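Local coordinates for peptidase S9 prolyl oligopeptidase catalytic domain-containing protein (Pyrococcus horikoshii, PDB 4HXF) that probably cleaves peptide bonds as a serine peptidase of the prolyl oligopeptidase family, working as a self-compartmentalizing hexamer, at residues A[500-505]-A[546-551]; A[99-104]-A[155-160]; A[259-264]-A[420-425]. All coordinates share one frame; numbering follows the deposited sequence.

Contact 1. Residues A[500-505]-A[546-551]; sequences FSDIGL and DYRCPL. With Y3A (N-[(benzyloxy)carbonyl]glycyl-N-[(2S,3R)-4-chloro-3-hydroxy-1-phenylbutan-2-yl]glycinamide), chain B.
Bends at chi2 and chi3 carry Arg548 NE back to Asp502, whose CG sits between its backbone N and carbonyl carbon (chi1 61°). The grip is side-on and two-pronged. NE reaches the syn lone pair of OD1 (Arg548 NE to Asp502 OD1 2.8 Å), NH1 bonds OD2 (Arg548 NH1 to Asp502 OD2 3.0 Å), and the two planes lie only 30° apart. Ile503 CG2 lies over one face of the guanidinium, and Ile503 CD1 touches Arg548 CD at 3.4 Å. Asp502 OD2 also accepts from the backbone of Asp142, and Asp502 N donates to Tyr547 O at 2.9 Å, so backbone and salt bridge fix the same residue. Beside this, Pro550 CB approaches the Phe500 ring obliquely, 3.5 Å from Phe500 CD2. The remaining guanidinium nitrogen serves the inhibitor, Arg548 NH2 bonding Y3A O3 at 2.8 Å in the guanidinium plane, and Cys549 SG lies by its phenyl ring. Asp546, in an Asx motif with Cys549 N, bonds His578, consistent with the acid of a Ser-His-Asp triad; with Arg548 and Cys549 in the inhibitor pocket, the loop lines the active site of an alpha/beta-hydrolase fold.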
loop_
_atom_site.group_PDB
_atom_site.type_symbol
_atom_site.label_atom_id
_atom_site.label_comp_id
_atom_site.label_asym_id
_atom_site.label_seq_id
_atom_site.Cartn_x
_atom_site.Cartn_y
_atom_site.Cartn_z
ATOM N N PHE A 500 -10.758 -35.987 -23.426
ATOM C CA PHE A 500 -10.414 -34.897 -22.509
ATOM C C PHE A 500 -9.264 -34.029 -22.890
ATOM O O PHE A 500 -9.251 -32.846 -22.520
ATOM C CB PHE A 500 -10.212 -35.557 -21.138
ATOM C CG PHE A 500 -10.325 -34.629 -19.912
ATOM C CD1 PHE A 500 -11.253 -33.619 -19.821
ATOM C CD2 PHE A 500 -9.589 -34.958 -18.756
ATOM C CE1 PHE A 500 -11.356 -32.883 -18.644
ATOM C CE2 PHE A 500 -9.722 -34.231 -17.579
ATOM C CZ PHE A 500 -10.560 -33.136 -17.540
ATOM N N SER A 501 -8.246 -34.559 -23.566
ATOM C CA SER A 501 -7.057 -33.774 -23.854
ATOM C C SER A 501 -7.240 -32.777 -24.960
ATOM O O SER A 501 -8.172 -32.817 -25.724
ATOM C CB SER A 501 -5.880 -34.628 -24.169
ATOM O OG SER A 501 -6.004 -35.211 -25.457
ATOM N N ASP A 502 -6.321 -31.842 -25.010
ATOM C CA ASP A 502 -6.401 -30.812 -26.025
ATOM C C ASP A 502 -6.410 -31.317 -27.458
ATOM O O ASP A 502 -7.123 -30.744 -28.306
ATOM C CB ASP A 502 -5.341 -29.761 -25.776
ATOM C CG ASP A 502 -3.902 -30.267 -25.825
ATOM O OD1 ASP A 502 -3.620 -31.420 -25.976
ATOM O OD2 ASP A 502 -3.063 -29.384 -25.658
ATOM N N ILE A 503 -5.534 -32.287 -27.745
ATOM C CA ILE A 503 -5.383 -32.791 -29.107
ATOM C C ILE A 503 -6.034 -34.136 -29.345
ATOM O O ILE A 503 -5.974 -34.701 -30.446
ATOM C CB ILE A 503 -3.891 -32.843 -29.460
ATOM C CG1 ILE A 503 -3.134 -33.894 -28.704
ATOM C CG2 ILE A 503 -3.265 -31.422 -29.430
ATOM C CD1 ILE A 503 -1.668 -34.164 -29.156
ATOM N N GLY A 504 -6.696 -34.687 -28.334
ATOM C CA GLY A 504 -7.136 -36.025 -28.458
ATOM C C GLY A 504 -8.115 -36.358 -29.503
ATOM O O GLY A 504 -8.082 -37.457 -30.020
ATOM N N LEU A 505 -9.002 -35.423 -29.855
ATOM C CA LEU A 505 -10.106 -35.754 -30.758
ATOM C C LEU A 505 -9.544 -36.228 -32.123
ATOM O O LEU A 505 -10.188 -37.098 -32.753
ATOM C CB LEU A 505 -11.094 -34.605 -30.953
ATOM C CG LEU A 505 -12.047 -34.254 -29.834
ATOM C CD1 LEU A 505 -12.891 -33.038 -30.273
ATOM C CD2 LEU A 505 -12.834 -35.526 -29.440
ATOM N N ASP A 546 -1.374 -29.104 -17.223
ATOM C CA ASP A 546 -1.076 -29.983 -18.358
ATOM C C ASP A 546 -2.399 -30.407 -19.051
ATOM O O ASP A 546 -3.217 -31.163 -18.473
ATOM C CB ASP A 546 -0.327 -31.249 -17.958
ATOM C CG ASP A 546 0.057 -32.089 -19.175
ATOM O OD1 ASP A 546 -0.459 -31.869 -20.299
ATOM O OD2 ASP A 546 1.013 -32.902 -19.054
ATOM N N TYR A 547 -2.692 -29.779 -20.183
ATOM C CA TYR A 547 -3.898 -30.142 -20.952
ATOM C C TYR A 547 -3.634 -31.128 -22.076
ATOM O O TYR A 547 -4.577 -31.593 -22.758
ATOM C CB TYR A 547 -4.624 -28.913 -21.442
ATOM C CG TYR A 547 -4.880 -27.914 -20.282
ATOM C CD1 TYR A 547 -4.578 -26.573 -20.434
ATOM C CD2 TYR A 547 -5.339 -28.355 -19.068
ATOM C CE1 TYR A 547 -4.759 -25.709 -19.378
ATOM C CE2 TYR A 547 -5.511 -27.453 -17.988
ATOM C CZ TYR A 547 -5.216 -26.132 -18.187
ATOM O OH TYR A 547 -5.336 -25.197 -17.135
ATOM N N ARG A 548 -2.369 -31.413 -22.319
ATOM C CA ARG A 548 -1.954 -32.423 -23.270
ATOM C C ARG A 548 -2.182 -33.840 -22.781
ATOM O O ARG A 548 -2.694 -34.655 -23.498
ATOM C CB ARG A 548 -0.470 -32.240 -23.597
ATOM C CG ARG A 548 0.140 -33.195 -24.628
ATOM C CD ARG A 548 -0.574 -33.256 -26.019
ATOM N NE ARG A 548 -0.941 -31.936 -26.438
ATOM C CZ ARG A 548 -0.100 -31.038 -26.930
ATOM N NH1 ARG A 548 -0.492 -29.764 -27.110
ATOM N NH2 ARG A 548 1.132 -31.441 -27.285
ATOM N N CYS A 549 -1.841 -34.033 -21.492
ATOM C CA CYS A 549 -2.135 -35.229 -20.733
ATOM C C CYS A 549 -2.762 -34.719 -19.433
ATOM O O CYS A 549 -2.049 -34.431 -18.439
ATOM C CB CYS A 549 -0.929 -36.084 -20.438
ATOM S SG CYS A 549 -0.118 -36.720 -21.958
ATOM N N PRO A 550 -4.079 -34.660 -19.431
ATOM C CA PRO A 550 -4.702 -34.131 -18.230
ATOM C C PRO A 550 -4.527 -35.013 -17.005
ATOM O O PRO A 550 -4.081 -36.135 -17.051
ATOM C CB PRO A 550 -6.185 -33.984 -18.614
ATOM C CG PRO A 550 -6.193 -33.899 -20.127
ATOM C CD PRO A 550 -5.068 -34.781 -20.555
ATOM N N LEU A 551 -4.843 -34.365 -15.873
ATOM C CA LEU A 551 -4.636 -34.959 -14.502
ATOM C C LEU A 551 -5.129 -36.369 -14.322
ATOM O O LEU A 551 -4.504 -37.150 -13.610
ATOM C CB LEU A 551 -5.199 -34.016 -13.484
ATOM C CG LEU A 551 -4.953 -34.505 -12.000
ATOM C CD1 LEU A 551 -3.463 -34.601 -11.597
ATOM C CD2 LEU A 551 -5.772 -33.547 -11.039
HETATM N N3 Y3A B . 3.297 -33.782 -29.650
HETATM C CA3 Y3A B . 2.751 -35.092 -29.245
HETATM C C3 Y3A B . 2.471 -34.961 -27.744
HETATM O O3 Y3A B . 2.322 -33.942 -27.102
HETATM C C4 Y3A B . 3.860 -36.104 -24.858
HETATM O O4 Y3A B . 4.686 -37.087 -25.368
HETATM C CA4 Y3A B . 2.496 -36.257 -25.506
HETATM N N4 Y3A B . 2.746 -36.279 -26.972
HETATM C CB4 Y3A B . 1.808 -37.641 -25.320
HETATM C CG4 Y3A B . 0.479 -37.748 -25.992
HETATM C CD1 Y3A B . -0.651 -36.983 -25.665
HETATM C CD2 Y3A B . 0.300 -38.718 -26.969
HETATM C CE1 Y3A B . -1.875 -37.129 -26.293
HETATM C CE2 Y3A B . -0.918 -38.874 -27.615
HETATM C CZ4 Y3A B . -1.974 -38.076 -27.302
HETATM C C15 Y3A B . 4.354 -34.624 -24.646
#

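Contact 2. Residues A[99-104]-A[155-160]; sequences KVLEAK and WVIDTE. With MG (magnesium ion), chain F.
Trp155 meets Leu101 in the second half of strand 151-158: the six-membered part of the indole takes the methyl CD2 obliquely, with Trp155 CE3 to Leu101 CD2 at 3.7 Å. Two residues on, Ile157 receives that same methyl, Ile157 CD1 lying 3.6 Å from Leu101 CD2, so one leucine branch is wedged between two strand side chains. Leu101 CG anti to its backbone N (chi1 -164°) and a chi2 of 73° bring CD2 to this pair. The other branch of Ile157 turns to Val100, the residue before Leu101, Ile157 CG2 meeting Val100 CG1 at 3.9 Å. Asp158 turns its CB away from 99-104; its OD1 closes an Asx turn, accepting from Glu160 N at 2.9 Å while also paired with Arg116. At Thr159 the backbone takes over: its O lies 4.0 Å from Val100 CG2. No hydrogen bond joins the segments, whose strands run nearly antiparallel at 154° with axes 8.5 Å apart. Val100 and Leu101 both face Ile87 in a classic beta bulge, which lets consecutive residues point across together. Beside it, Lys99 O binds a magnesium ion at 2.2 Å, with Glu162 as the other protein ligand. Strand 97-102 is an outermost strand of its four-stranded sheet and 151-158 an inner one of the next, so apolar side chains join successive propeller blades, with Ile87 and Val89 of strand 86-91 and Ala120 of strand 117-124 around them.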
loop_
_atom_site.group_PDB
_atom_site.type_symbol
_atom_site.label_atom_id
_atom_site.label_comp_id
_atom_site.label_asym_id
_atom_site.label_seq_id
_atom_site.Cartn_x
_atom_site.Cartn_y
_atom_site.Cartn_z
ATOM N N LYS A 99 8.798 3.097 -26.162
ATOM C CA LYS A 99 7.653 2.196 -26.117
ATOM C C LYS A 99 6.647 2.513 -27.252
ATOM O O LYS A 99 6.330 3.664 -27.455
ATOM C CB LYS A 99 6.952 2.302 -24.767
ATOM C CG LYS A 99 5.944 1.159 -24.555
ATOM N N VAL A 100 6.233 1.520 -28.019
ATOM C CA VAL A 100 5.372 1.747 -29.208
ATOM C C VAL A 100 3.984 1.288 -28.895
ATOM O O VAL A 100 3.049 1.982 -29.359
ATOM C CB VAL A 100 5.993 0.969 -30.391
ATOM C CG1 VAL A 100 5.031 0.916 -31.559
ATOM C CG2 VAL A 100 7.335 1.717 -30.800
ATOM N N LEU A 101 3.785 0.180 -28.207
ATOM C CA LEU A 101 2.411 -0.312 -28.039
ATOM C C LEU A 101 2.329 -1.221 -26.833
ATOM O O LEU A 101 3.198 -2.084 -26.619
ATOM C CB LEU A 101 1.988 -1.090 -29.297
ATOM C CG LEU A 101 0.472 -1.332 -29.459
ATOM C CD1 LEU A 101 -0.304 -0.039 -29.855
ATOM C CD2 LEU A 101 0.273 -2.418 -30.494
ATOM N N GLU A 102 1.278 -1.107 -26.047
ATOM C CA GLU A 102 1.185 -1.917 -24.826
ATOM C C GLU A 102 0.180 -2.858 -25.213
ATOM O O GLU A 102 -0.953 -2.305 -25.167
ATOM C CB GLU A 102 0.591 -1.083 -23.647
ATOM C CG GLU A 102 1.587 -0.424 -22.726
ATOM C CD GLU A 102 1.867 -1.245 -21.467
ATOM O OE1 GLU A 102 2.803 -0.843 -20.737
ATOM O OE2 GLU A 102 1.192 -2.283 -21.220
ATOM N N ALA A 103 0.608 -4.166 -25.296
ATOM C CA ALA A 103 0.301 -5.390 -26.156
ATOM C C ALA A 103 0.057 -6.695 -25.352
ATOM O O ALA A 103 0.740 -7.749 -25.569
ATOM C CB ALA A 103 1.460 -5.740 -27.113
ATOM N N LYS A 104 -0.869 -6.666 -24.439
ATOM C CA LYS A 104 -1.452 -7.992 -23.982
ATOM C C LYS A 104 -2.010 -9.002 -25.080
ATOM O O LYS A 104 -2.630 -8.656 -26.111
ATOM C CB LYS A 104 -2.292 -7.848 -22.714
ATOM C CG LYS A 104 -3.759 -8.200 -22.617
ATOM C CD LYS A 104 -4.030 -7.957 -21.129
ATOM N N TRP A 155 -2.510 -7.557 -36.178
ATOM C CA TRP A 155 -2.386 -6.114 -36.151
ATOM C C TRP A 155 -1.222 -5.688 -36.993
ATOM O O TRP A 155 -0.101 -6.169 -36.788
ATOM C CB TRP A 155 -2.110 -5.612 -34.730
ATOM C CG TRP A 155 -3.163 -5.879 -33.657
ATOM C CD1 TRP A 155 -4.465 -6.165 -33.794
ATOM C CD2 TRP A 155 -2.998 -5.659 -32.205
ATOM N NE1 TRP A 155 -5.075 -6.322 -32.561
ATOM C CE2 TRP A 155 -4.269 -6.005 -31.591
ATOM C CE3 TRP A 155 -1.940 -5.269 -31.379
ATOM C CZ2 TRP A 155 -4.459 -5.981 -30.172
ATOM C CZ3 TRP A 155 -2.144 -5.246 -29.968
ATOM C CH2 TRP A 155 -3.378 -5.589 -29.392
ATOM N N VAL A 156 -1.397 -4.720 -37.850
ATOM C CA VAL A 156 -0.259 -4.062 -38.503
ATOM C C VAL A 156 -0.007 -2.758 -37.723
ATOM O O VAL A 156 -0.882 -1.882 -37.581
ATOM C CB VAL A 156 -0.558 -3.726 -39.919
ATOM C CG1 VAL A 156 0.600 -2.973 -40.569
ATOM C CG2 VAL A 156 -0.960 -5.041 -40.712
ATOM N N ILE A 157 1.204 -2.645 -37.213
ATOM C CA ILE A 157 1.625 -1.540 -36.354
ATOM C C ILE A 157 2.634 -0.672 -37.051
ATOM O O ILE A 157 3.693 -1.126 -37.533
ATOM C CB ILE A 157 2.222 -2.054 -35.028
ATOM C CG1 ILE A 157 1.260 -2.961 -34.252
ATOM C CG2 ILE A 157 2.658 -0.897 -34.062
ATOM C CD1 ILE A 157 1.993 -3.864 -33.281
ATOM N N ASP A 158 2.342 0.632 -37.122
ATOM C CA ASP A 158 3.288 1.632 -37.567
ATOM C C ASP A 158 4.185 1.995 -36.382
ATOM O O ASP A 158 3.687 2.541 -35.394
ATOM C CB ASP A 158 2.623 2.874 -38.101
ATOM C CG ASP A 158 3.600 3.955 -38.381
ATOM O OD1 ASP A 158 4.823 3.639 -38.593
ATOM O OD2 ASP A 158 3.216 5.165 -38.472
ATOM N N THR A 159 5.486 1.617 -36.474
ATOM C CA THR A 159 6.380 1.912 -35.316
ATOM C C THR A 159 6.767 3.422 -35.233
ATOM O O THR A 159 7.235 3.844 -34.147
ATOM C CB THR A 159 7.657 1.038 -35.300
ATOM O OG1 THR A 159 8.397 1.361 -36.465
ATOM C CG2 THR A 159 7.370 -0.464 -35.188
ATOM N N GLU A 160 6.538 4.194 -36.286
ATOM C CA GLU A 160 6.907 5.630 -36.278
ATOM C C GLU A 160 5.763 6.371 -35.491
ATOM O O GLU A 160 6.004 6.900 -34.425
ATOM C CB GLU A 160 7.073 6.177 -37.703
ATOM C CG GLU A 160 8.344 5.696 -38.324
ATOM C CD GLU A 160 8.743 6.504 -39.529
ATOM O OE1 GLU A 160 8.413 7.701 -39.660
ATOM O OE2 GLU A 160 9.374 5.885 -40.390
HETATM MG MG MG F . 5.289 5.547 -27.322
HETATM O O HOH W 1 3.590 4.427 -26.810
HETATM O O HOH W 2 6.937 6.614 -27.928
HETATM O O HOH W 3 5.833 5.771 -25.401
HETATM O O HOH W 4 4.009 7.193 -27.164
#

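Contact 3. Residues A[259-264]-A[420-425]; sequences DIDREV and GYSEDF. With MG (magnesium ion), chain D; MG (magnesium ion), chain C.
The guanidinium of Arg262 lies flat against the backbone of Tyr421: one face carries Tyr421 CA, 3.7 Å above the plane over its centre, and Tyr421 C is 3.3 Å from Arg262 NH1. In its own plane the group bonds Asp261 O through Arg262 NH1 at 2.8 Å, the donor standing above the carbonyl plane. Separately, NE forms a salt bridge with Glu281. A chi2 of -68° puts CD beside Tyr421 O. A methionine in place of Arg262 would probably leave Glu281 without its cationic mate and Asp261 O without this donor, and uncover the Tyr421 backbone where the flat group had rested. The ring of Tyr421 has Phe425 CZ over one face, offset toward the rim, and its hydroxyl bonds Asp364 and Asn414.

The carboxylate of Asp261, its CG anti to the backbone N (chi1 -173°), reaches the start of helix 423-427. Glu423 N donates to Asp261 OD1 at 3.1 Å from above the carboxylate plane, with a weak bond to OD2. Water 5 donates to OD2 and accepts from Asp424 N, while Ser422 OG, at the N-cap, accepts from Phe425 N at 3.0 Å. Three successive amides of the first turn thus find acceptors. Glu423 OE2 bonds His243 N.

Two magnesium ions flank the contact: Glu263 OE2 binds one at 2.1 Å, with Asp244, and Asp424 OD1 binds the other at 2.1 Å. Several acidic groups gather here, and the helix amino end would favour a negatively charged Asp261, while the metals probably offset part of the repulsion between neighbouring carboxylates. The chemistry is that of a polar, hydrated junction between propeller and hydrolase domain, held by a carboxylate accepting from helix amides, directly and through water, and by the flat guanidinium against the backbone.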
loop_
_atom_site.group_PDB
_atom_site.type_symbol
_atom_site.label_atom_id
_atom_site.label_comp_id
_atom_site.label_asym_id
_atom_site.label_seq_id
_atom_site.Cartn_x
_atom_site.Cartn_y
_atom_site.Cartn_z
ATOM N N ASP A 259 13.297 -36.022 -52.151
ATOM C CA ASP A 259 14.086 -37.244 -52.128
ATOM C C ASP A 259 14.726 -37.604 -50.772
ATOM O O ASP A 259 15.514 -38.534 -50.692
ATOM C CB ASP A 259 15.217 -37.048 -53.124
ATOM N N ILE A 260 14.450 -36.817 -49.740
ATOM C CA ILE A 260 15.125 -36.985 -48.446
ATOM C C ILE A 260 14.015 -37.407 -47.482
ATOM O O ILE A 260 13.035 -36.657 -47.288
ATOM C CB ILE A 260 15.780 -35.696 -47.957
ATOM C CG1 ILE A 260 17.017 -35.397 -48.853
ATOM C CG2 ILE A 260 16.179 -35.853 -46.507
ATOM C CD1 ILE A 260 17.633 -34.019 -48.592
ATOM N N ASP A 261 14.110 -38.622 -46.978
ATOM C CA ASP A 261 13.044 -39.203 -46.117
ATOM C C ASP A 261 13.345 -38.924 -44.609
ATOM O O ASP A 261 13.534 -39.862 -43.801
ATOM C CB ASP A 261 12.888 -40.717 -46.349
ATOM C CG ASP A 261 11.702 -41.340 -45.633
ATOM O OD1 ASP A 261 10.829 -40.641 -45.163
ATOM O OD2 ASP A 261 11.709 -42.583 -45.636
ATOM N N ARG A 262 13.417 -37.650 -44.299
ATOM C CA ARG A 262 13.645 -37.156 -42.924
ATOM C C ARG A 262 12.750 -35.913 -42.738
ATOM O O ARG A 262 12.308 -35.206 -43.682
ATOM C CB ARG A 262 15.100 -36.827 -42.745
ATOM C CG ARG A 262 15.994 -38.037 -42.780
ATOM C CD ARG A 262 15.822 -38.960 -41.587
ATOM N NE ARG A 262 16.830 -40.000 -41.599
ATOM C CZ ARG A 262 16.703 -41.194 -42.194
ATOM N NH1 ARG A 262 15.644 -41.442 -42.970
ATOM N NH2 ARG A 262 17.686 -42.074 -42.097
ATOM N N GLU A 263 12.413 -35.646 -41.481
ATOM C CA GLU A 263 11.522 -34.526 -41.172
ATOM C C GLU A 263 12.331 -33.215 -40.957
ATOM O O GLU A 263 13.362 -33.210 -40.245
ATOM C CB GLU A 263 10.747 -34.844 -39.943
ATOM C CG GLU A 263 9.794 -33.682 -39.568
ATOM C CD GLU A 263 8.691 -34.105 -38.617
ATOM O OE1 GLU A 263 8.942 -34.449 -37.464
ATOM O OE2 GLU A 263 7.544 -33.989 -39.088
ATOM N N VAL A 264 11.830 -32.107 -41.467
ATOM C CA VAL A 264 12.350 -30.748 -41.217
ATOM C C VAL A 264 11.900 -30.278 -39.840
ATOM O O VAL A 264 10.732 -30.335 -39.436
ATOM C CB VAL A 264 11.946 -29.726 -42.341
ATOM C CG1 VAL A 264 12.428 -28.282 -41.989
ATOM C CG2 VAL A 264 12.461 -30.155 -43.732
ATOM N N GLY A 420 13.560 -39.053 -36.552
ATOM C CA GLY A 420 14.937 -39.142 -36.905
ATOM C C GLY A 420 15.357 -40.201 -37.889
ATOM O O GLY A 420 16.534 -40.329 -38.269
ATOM N N TYR A 421 14.379 -40.945 -38.390
ATOM C CA TYR A 421 14.565 -42.071 -39.239
ATOM C C TYR A 421 13.583 -41.931 -40.405
ATOM O O TYR A 421 13.111 -40.852 -40.713
ATOM C CB TYR A 421 14.330 -43.338 -38.391
ATOM C CG TYR A 421 15.277 -43.343 -37.208
ATOM C CD1 TYR A 421 14.894 -42.767 -36.006
ATOM C CD2 TYR A 421 16.529 -43.900 -37.272
ATOM C CE1 TYR A 421 15.779 -42.649 -34.964
ATOM C CE2 TYR A 421 17.407 -43.812 -36.166
ATOM C CZ TYR A 421 16.977 -43.238 -35.003
ATOM O OH TYR A 421 17.893 -43.129 -33.986
ATOM N N SER A 422 13.319 -43.026 -41.101
ATOM C CA SER A 422 12.388 -43.004 -42.192
ATOM C C SER A 422 11.014 -42.664 -41.695
ATOM O O SER A 422 10.612 -42.836 -40.490
ATOM C CB SER A 422 12.276 -44.331 -42.957
ATOM O OG SER A 422 11.728 -45.379 -42.153
ATOM N N GLU A 423 10.185 -42.165 -42.599
ATOM C CA GLU A 423 8.793 -41.945 -42.310
ATOM C C GLU A 423 8.084 -43.244 -41.854
ATOM O O GLU A 423 7.357 -43.280 -40.889
ATOM C CB GLU A 423 8.037 -41.354 -43.505
ATOM C CG GLU A 423 6.592 -41.074 -43.182
ATOM C CD GLU A 423 5.953 -40.221 -44.246
ATOM O OE1 GLU A 423 5.488 -40.761 -45.236
ATOM O OE2 GLU A 423 6.093 -38.989 -44.215
ATOM N N ASP A 424 8.309 -44.315 -42.597
ATOM C CA ASP A 424 7.699 -45.614 -42.289
ATOM C C ASP A 424 8.069 -46.008 -40.850
ATOM O O ASP A 424 7.264 -46.606 -40.133
ATOM C CB ASP A 424 8.098 -46.737 -43.272
ATOM C CG ASP A 424 7.483 -46.561 -44.653
ATOM O OD1 ASP A 424 6.573 -45.695 -44.740
ATOM O OD2 ASP A 424 7.817 -47.327 -45.597
ATOM N N PHE A 425 9.310 -45.754 -40.434
ATOM C CA PHE A 425 9.747 -46.098 -39.033
ATOM C C PHE A 425 8.925 -45.374 -38.016
ATOM O O PHE A 425 8.490 -45.961 -36.975
ATOM C CB PHE A 425 11.230 -45.747 -38.891
ATOM C CG PHE A 425 11.825 -46.034 -37.522
ATOM C CD1 PHE A 425 12.429 -47.236 -37.289
ATOM C CD2 PHE A 425 11.910 -45.071 -36.569
ATOM C CE1 PHE A 425 13.027 -47.532 -36.060
ATOM C CE2 PHE A 425 12.564 -45.343 -35.407
ATOM C CZ PHE A 425 13.109 -46.534 -35.150
HETATM MG MG MG D . 5.941 -33.142 -37.992
HETATM MG MG MG C . 5.583 -44.840 -46.411
HETATM O O HOH W 5 9.658 -44.182 -45.337
HETATM O O HOH W 6 13.361 -37.433 -39.538
HETATM O O HOH W 7 6.688 -34.028 -36.276
HETATM O O HOH W 8 4.660 -43.328 -45.324
HETATM O O HOH W 9 7.294 -43.687 -46.698
HETATM O O HOH W 10 4.802 -34.824 -38.396
HETATM O O HOH W 11 4.213 -32.399 -36.923
#

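Along the chain contact 2 closes first, then contact 3, then contact 1, and none touches another. Contact 2 lies out in the propeller, joining two successive four-stranded sheets; its centre is about 41 Å from that of contact 3 and about 34 Å from that of contact 1. Contact 3 bridges the domains, linking the loop before strand 264-270 of the propeller to helix 423-427 of the hydrolase domain. Contact 1 lies within the hydrolase domain, about 27 Å from contact 3 between centres and about 13 Å at the nearest atoms, its loop 546-551 following strand 538-543 of the eight-stranded sheet. Together they sample blade packing, the domain interface and the inhibitor pocket.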